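Local coordinates for CREG-like beta-barrel domain-containing protein (PDB 3DNH) that is of unknown function but folds as a dimeric CREG-like beta-barrel related to the pyridoxamine 5'-phosphate oxidase family of flavin-binding proteins, at residues 37-42 / 93-98; 58-63 / 126-131. All blocks are in the same frame, centred on the assembly; numbering follows the deposited sequence.

Contact 1: residues 37-42 / 93-98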
loop_
_atom_site.group_PDB
_atom_site.type_symbol
_atom_site.label_atom_id
_atom_site.label_comp_id
_atom_site.label_asym_id
_atom_site.label_seq_id
_atom_site.Cartn_x
_atom_site.Cartn_y
_atom_site.Cartn_z
ATOM N N HIS A 37 -1.400 -14.756 2.748
ATOM C CA HIS A 37 -0.226 -15.520 2.372
ATOM C C HIS A 37 0.495 -15.021 1.127
ATOM O O HIS A 37 1.641 -15.428 0.857
ATOM C CB HIS A 37 -0.571 -17.002 2.246
ATOM C CG HIS A 37 -0.692 -17.709 3.581
ATOM N ND1 HIS A 37 0.349 -18.424 4.139
ATOM C CD2 HIS A 37 -1.722 -17.803 4.461
ATOM C CE1 HIS A 37 -0.023 -18.908 5.320
ATOM N NE2 HIS A 37 -1.279 -18.551 5.534
ATOM N N THR A 38 -0.188 -14.201 0.342
ATOM C CA THR A 38 0.318 -13.857 -0.973
ATOM C C THR A 38 0.541 -12.356 -1.133
ATOM O O THR A 38 0.772 -11.880 -2.256
ATOM C CB THR A 38 -0.582 -14.405 -2.133
ATOM O OG1 THR A 38 -1.915 -13.856 -2.029
ATOM C CG2 THR A 38 -0.652 -15.946 -2.120
ATOM N N SER A 39 0.468 -11.611 -0.046
ATOM C CA SER A 39 0.767 -10.153 -0.128
ATOM C C SER A 39 2.191 -9.831 0.332
ATOM O O SER A 39 2.556 -10.169 1.455
ATOM C CB SER A 39 -0.284 -9.325 0.659
ATOM O OG SER A 39 -1.603 -9.653 0.177
ATOM N N ARG A 40 2.989 -9.190 -0.537
ATOM C CA ARG A 40 4.347 -8.712 -0.165
ATOM C C ARG A 40 4.329 -7.398 0.610
ATOM O O ARG A 40 4.972 -7.268 1.641
ATOM C CB ARG A 40 5.291 -8.535 -1.381
ATOM C CG ARG A 40 6.130 -9.791 -1.752
ATOM C CD ARG A 40 7.227 -9.471 -2.903
ATOM N NE ARG A 40 8.331 -10.437 -2.879
ATOM C CZ ARG A 40 8.431 -11.480 -3.691
ATOM N NH1 ARG A 40 9.472 -12.301 -3.595
ATOM N NH2 ARG A 40 7.517 -11.683 -4.643
ATOM N N THR A 41 3.602 -6.413 0.096
ATOM C CA THR A 41 3.626 -5.086 0.676
ATOM C C THR A 41 2.398 -4.854 1.543
ATOM O O THR A 41 1.302 -5.310 1.217
ATOM C CB THR A 41 3.760 -3.997 -0.397
ATOM O OG1 THR A 41 4.906 -4.285 -1.210
ATOM C CG2 THR A 41 3.979 -2.623 0.246
ATOM N N ALA A 42 2.635 -4.199 2.679
ATOM C CA ALA A 42 1.630 -3.872 3.661
ATOM C C ALA A 42 1.705 -2.383 4.039
ATOM O O ALA A 42 2.779 -1.832 4.157
ATOM C CB ALA A 42 1.864 -4.707 4.911
ATOM N N LEU A 93 -3.002 -5.556 4.086
ATOM C CA LEU A 93 -2.386 -6.358 3.075
ATOM C C LEU A 93 -3.264 -6.394 1.836
ATOM O O LEU A 93 -4.493 -6.533 1.930
ATOM C CB LEU A 93 -2.155 -7.748 3.629
ATOM C CG LEU A 93 -0.924 -7.925 4.515
ATOM C CD1 LEU A 93 -1.037 -7.117 5.806
ATOM C CD2 LEU A 93 -0.812 -9.431 4.874
ATOM N N ALA A 94 -2.645 -6.265 0.660
ATOM C CA ALA A 94 -3.398 -6.383 -0.581
ATOM C C ALA A 94 -2.486 -6.894 -1.700
ATOM O O ALA A 94 -1.269 -6.669 -1.614
ATOM C CB ALA A 94 -4.015 -5.052 -0.947
ATOM N N PRO A 95 -3.043 -7.588 -2.731
ATOM C CA PRO A 95 -2.237 -7.884 -3.939
ATOM C C PRO A 95 -2.003 -6.566 -4.715
ATOM O O PRO A 95 -2.566 -6.382 -5.800
ATOM C CB PRO A 95 -3.137 -8.842 -4.747
ATOM C CG PRO A 95 -4.550 -8.466 -4.335
ATOM C CD PRO A 95 -4.421 -8.138 -2.855
ATOM N N PHE A 96 -1.220 -5.650 -4.126
ATOM C CA PHE A 96 -1.044 -4.305 -4.695
ATOM C C PHE A 96 -0.461 -4.290 -6.111
ATOM O O PHE A 96 -0.773 -3.392 -6.914
ATOM C CB PHE A 96 -0.131 -3.473 -3.819
ATOM C CG PHE A 96 -0.757 -3.017 -2.572
ATOM C CD1 PHE A 96 -1.786 -2.106 -2.598
ATOM C CD2 PHE A 96 -0.305 -3.498 -1.341
ATOM C CE1 PHE A 96 -2.365 -1.681 -1.397
ATOM C CE2 PHE A 96 -0.862 -3.069 -0.151
ATOM C CZ PHE A 96 -1.888 -2.166 -0.171
ATOM N N GLY A 97 0.393 -5.260 -6.429
ATOM C CA GLY A 97 0.925 -5.308 -7.794
ATOM C C GLY A 97 -0.144 -5.467 -8.866
ATOM O O GLY A 97 0.098 -5.133 -10.035
ATOM N N LYS A 98 -1.322 -5.974 -8.480
ATOM C CA LYS A 98 -2.349 -6.387 -9.456
ATOM C C LYS A 98 -3.271 -5.256 -9.919
ATOM O O LYS A 98 -4.240 -5.491 -10.636
ATOM C CB LYS A 98 -3.178 -7.594 -8.912
HETATM O O HOH W 1 1.459 -6.746 -1.924
#
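A single water joins T41 to A94 where no direct hydrogen bond links the two segments: it accepts from T41 N at 3.0 Å and donates to A94 O at 2.7 Å. Beside it the ring of F96 turns its edge to the T41 carbonyl, with CE2 3.4 Å from T41 O, which lies near the ring plane. The centre of the same ring is covered on one face by A94 CB, 3.6 Å above it. S39 sets its CB against L93 CB at 3.8 Å. With chi1 at -55°, S39 OG lies beside its own backbone N and bonds back to V35 O in the last turns of helix 28-38. Here that helix gives way to strand 41-47 of the six-stranded antiparallel barrel, which closes next to strand 88-93. A42 CB touches L93 CD1 (3.9 Å) where these two strands come together. Past L93 the chain bends through an inverse gamma turn centred on P95, which leads into the short 3-10 segment 96-98. F96 also meets F96 of the second subunit, the two ring planes about 35° apart, and packs on T41 of that subunit.

Contact 2: residues 58-63 / 126-131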
loop_
_atom_site.group_PDB
_atom_site.type_symbol
_atom_site.label_atom_id
_atom_site.label_comp_id
_atom_site.label_asym_id
_atom_site.label_seq_id
_atom_site.Cartn_x
_atom_site.Cartn_y
_atom_site.Cartn_z
ATOM N N ALA A 58 4.916 2.137 4.499
ATOM C CA ALA A 58 4.828 0.895 3.745
ATOM C C ALA A 58 5.982 -0.029 4.138
ATOM O O ALA A 58 7.121 0.424 4.297
ATOM C CB ALA A 58 4.845 1.151 2.228
ATOM N N THR A 59 5.693 -1.320 4.268
ATOM C CA THR A 59 6.734 -2.278 4.667
ATOM C C THR A 59 6.512 -3.636 3.991
ATOM O O THR A 59 5.475 -3.836 3.361
ATOM C CB THR A 59 6.822 -2.393 6.225
ATOM O OG1 THR A 59 8.094 -2.929 6.605
ATOM C CG2 THR A 59 5.641 -3.196 6.850
ATOM N N ASN A 60 7.498 -4.528 4.107
ATOM C CA ASN A 60 7.419 -5.858 3.523
ATOM C C ASN A 60 6.920 -6.839 4.591
ATOM O O ASN A 60 7.305 -6.752 5.759
ATOM C CB ASN A 60 8.813 -6.319 3.080
ATOM C CG ASN A 60 9.497 -5.364 2.104
ATOM O OD1 ASN A 60 8.894 -4.863 1.141
ATOM N ND2 ASN A 60 10.818 -5.197 2.286
ATOM N N ILE A 61 6.163 -7.832 4.173
ATOM C CA ILE A 61 5.544 -8.822 5.079
ATOM C C ILE A 61 6.178 -10.206 4.951
ATOM O O ILE A 61 6.232 -10.802 3.822
ATOM C CB ILE A 61 4.012 -8.918 4.743
ATOM C CG1 ILE A 61 3.301 -7.651 5.244
ATOM C CG2 ILE A 61 3.345 -10.137 5.398
ATOM C CD1 ILE A 61 3.403 -7.422 6.780
ATOM N N GLY A 62 6.673 -10.716 6.089
ATOM C CA GLY A 62 7.016 -12.149 6.193
ATOM C C GLY A 62 5.842 -12.927 6.818
ATOM O O GLY A 62 4.986 -12.339 7.455
ATOM N N ILE A 63 5.770 -14.238 6.598
ATOM C CA ILE A 63 4.720 -15.043 7.236
ATOM C C ILE A 63 5.372 -16.254 7.904
ATOM O O ILE A 63 6.200 -16.932 7.286
ATOM C CB ILE A 63 3.593 -15.525 6.255
ATOM C CG1 ILE A 63 2.945 -14.391 5.487
ATOM C CG2 ILE A 63 2.427 -16.054 7.028
ATOM C CD1 ILE A 63 1.859 -13.603 6.312
ATOM N N ALA A 126 16.317 -15.461 7.892
ATOM C CA ALA A 126 16.387 -16.335 6.744
ATOM C C ALA A 126 15.001 -16.392 6.031
ATOM O O ALA A 126 14.920 -16.297 4.796
ATOM C CB ALA A 126 16.865 -17.703 7.155
ATOM N N ARG A 127 13.936 -16.467 6.824
ATOM C CA ARG A 127 12.570 -16.446 6.271
ATOM C C ARG A 127 12.260 -15.178 5.471
ATOM O O ARG A 127 11.648 -15.231 4.396
ATOM C CB ARG A 127 11.547 -16.594 7.380
ATOM C CG ARG A 127 11.384 -17.966 7.894
ATOM C CD ARG A 127 10.565 -17.919 9.184
ATOM N NE ARG A 127 10.347 -19.260 9.719
ATOM C CZ ARG A 127 9.753 -19.539 10.876
ATOM N NH1 ARG A 127 9.350 -18.559 11.696
ATOM N NH2 ARG A 127 9.591 -20.824 11.217
ATOM N N TYR A 128 12.701 -14.030 5.989
ATOM C CA TYR A 128 12.480 -12.772 5.335
ATOM C C TYR A 128 13.270 -12.609 4.026
ATOM O O TYR A 128 12.724 -12.166 3.015
ATOM C CB TYR A 128 12.891 -11.671 6.307
ATOM C CG TYR A 128 12.449 -10.283 5.947
ATOM C CD1 TYR A 128 11.229 -9.776 6.414
ATOM C CD2 TYR A 128 13.288 -9.438 5.241
ATOM C CE1 TYR A 128 10.837 -8.469 6.121
ATOM C CE2 TYR A 128 12.930 -8.139 4.953
ATOM C CZ TYR A 128 11.703 -7.649 5.409
ATOM O OH TYR A 128 11.375 -6.334 5.148
ATOM N N ILE A 129 14.570 -12.935 4.074
ATOM C CA ILE A 129 15.467 -12.943 2.926
ATOM C C ILE A 129 14.932 -13.785 1.762
ATOM O O ILE A 129 15.094 -13.425 0.600
ATOM C CB ILE A 129 16.884 -13.511 3.322
ATOM C CG1 ILE A 129 17.733 -12.478 4.109
ATOM C CG2 ILE A 129 17.677 -13.970 2.119
ATOM C CD1 ILE A 129 17.682 -11.149 3.572
ATOM N N ALA A 130 14.310 -14.903 2.112
ATOM C CA ALA A 130 13.679 -15.823 1.151
ATOM C C ALA A 130 12.669 -15.082 0.262
ATOM O O ALA A 130 12.562 -15.382 -0.908
ATOM C CB ALA A 130 13.008 -16.994 1.902
ATOM N N ARG A 131 11.981 -14.072 0.802
ATOM C CA ARG A 131 11.008 -13.306 0.032
ATOM C C ARG A 131 11.566 -12.021 -0.539
ATOM O O ARG A 131 11.079 -11.541 -1.572
ATOM C CB ARG A 131 9.768 -12.981 0.896
ATOM C CG ARG A 131 8.804 -14.086 1.047
ATOM C CD ARG A 131 7.619 -13.592 1.914
ATOM N NE ARG A 131 6.476 -14.465 1.771
ATOM C CZ ARG A 131 5.229 -14.170 2.143
ATOM N NH1 ARG A 131 4.936 -12.987 2.670
ATOM N NH2 ARG A 131 4.259 -15.059 1.945
HETATM O O HOH W 2 9.229 -5.490 6.846
#
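G62 and Y128 bring the two backbones together, their CA atoms 5.6 Å apart where the last residues of strand 54-63 pass the C-terminal turns of helix 121-131. No backbone-to-backbone hydrogen bond spans the gap; two helix side chains, Y128 and R131, reach across it. CG of Y128 is anti to its backbone N (chi1 -166°), and the ring extends to N60, whose side chain crosses it at about a right angle. N60 ND2 donates to Y128 OH at 3.1 Å, with the hydroxyl close to the amide plane and an N-H...O angle of 154°. The amide has stronger partners across the dimer interface: ND2 also bonds D100 OD1 of the second subunit, and OD1 takes A101 N of that subunit. Water 2 lies 2.9 Å from Y128 OH, bonds T59 OG1 and donates to N60 O, so both the amide and a bound water hold the hydroxyl. R131 is extended from CG to NE and brings NH1 to I61 O at 2.8 Å, the carbonyl near the guanidinium plane but the donor 42° above the carbonyl plane. I63 CG1 lies 3.7 Å from the same NH1. I61 O also receives Y132 OH, and R131 NH2 makes a weak bond to H37 O. Helix 121-131 thus packs on strand 54-63 of the antiparallel CREG-like barrel, Y128 packing on F70 and F72 of strand 69-74 and on A135 and Y138 of helix 135-138, while I63 meets L36 and H37 of helix 28-38.

Overall arrangement
Both contacts are buried and belong to one barrel, their centres about 12 Å apart, and their segments alternate along the chain. Strands 41-47 and 54-63 are sheet neighbours, and R40 O and I61 N, 2.9 Å apart, probably form a hydrogen bond between them; A42 CB also packs on I61 CG1. Contact 1, where the barrel's first and last strands in sheet order meet, depends on apolar side chains, an aromatic edge and a bridging water. Contact 2, where a helix packs on the C-terminal part of strand 54-63, adds direct side-chain hydrogen bonds to a water bridge of its own. R131 connects them, its carbonyl O probably bonded to R40 NH1. Both touch the second subunit, contact 1 through F96 and contact 2 chiefly through N60.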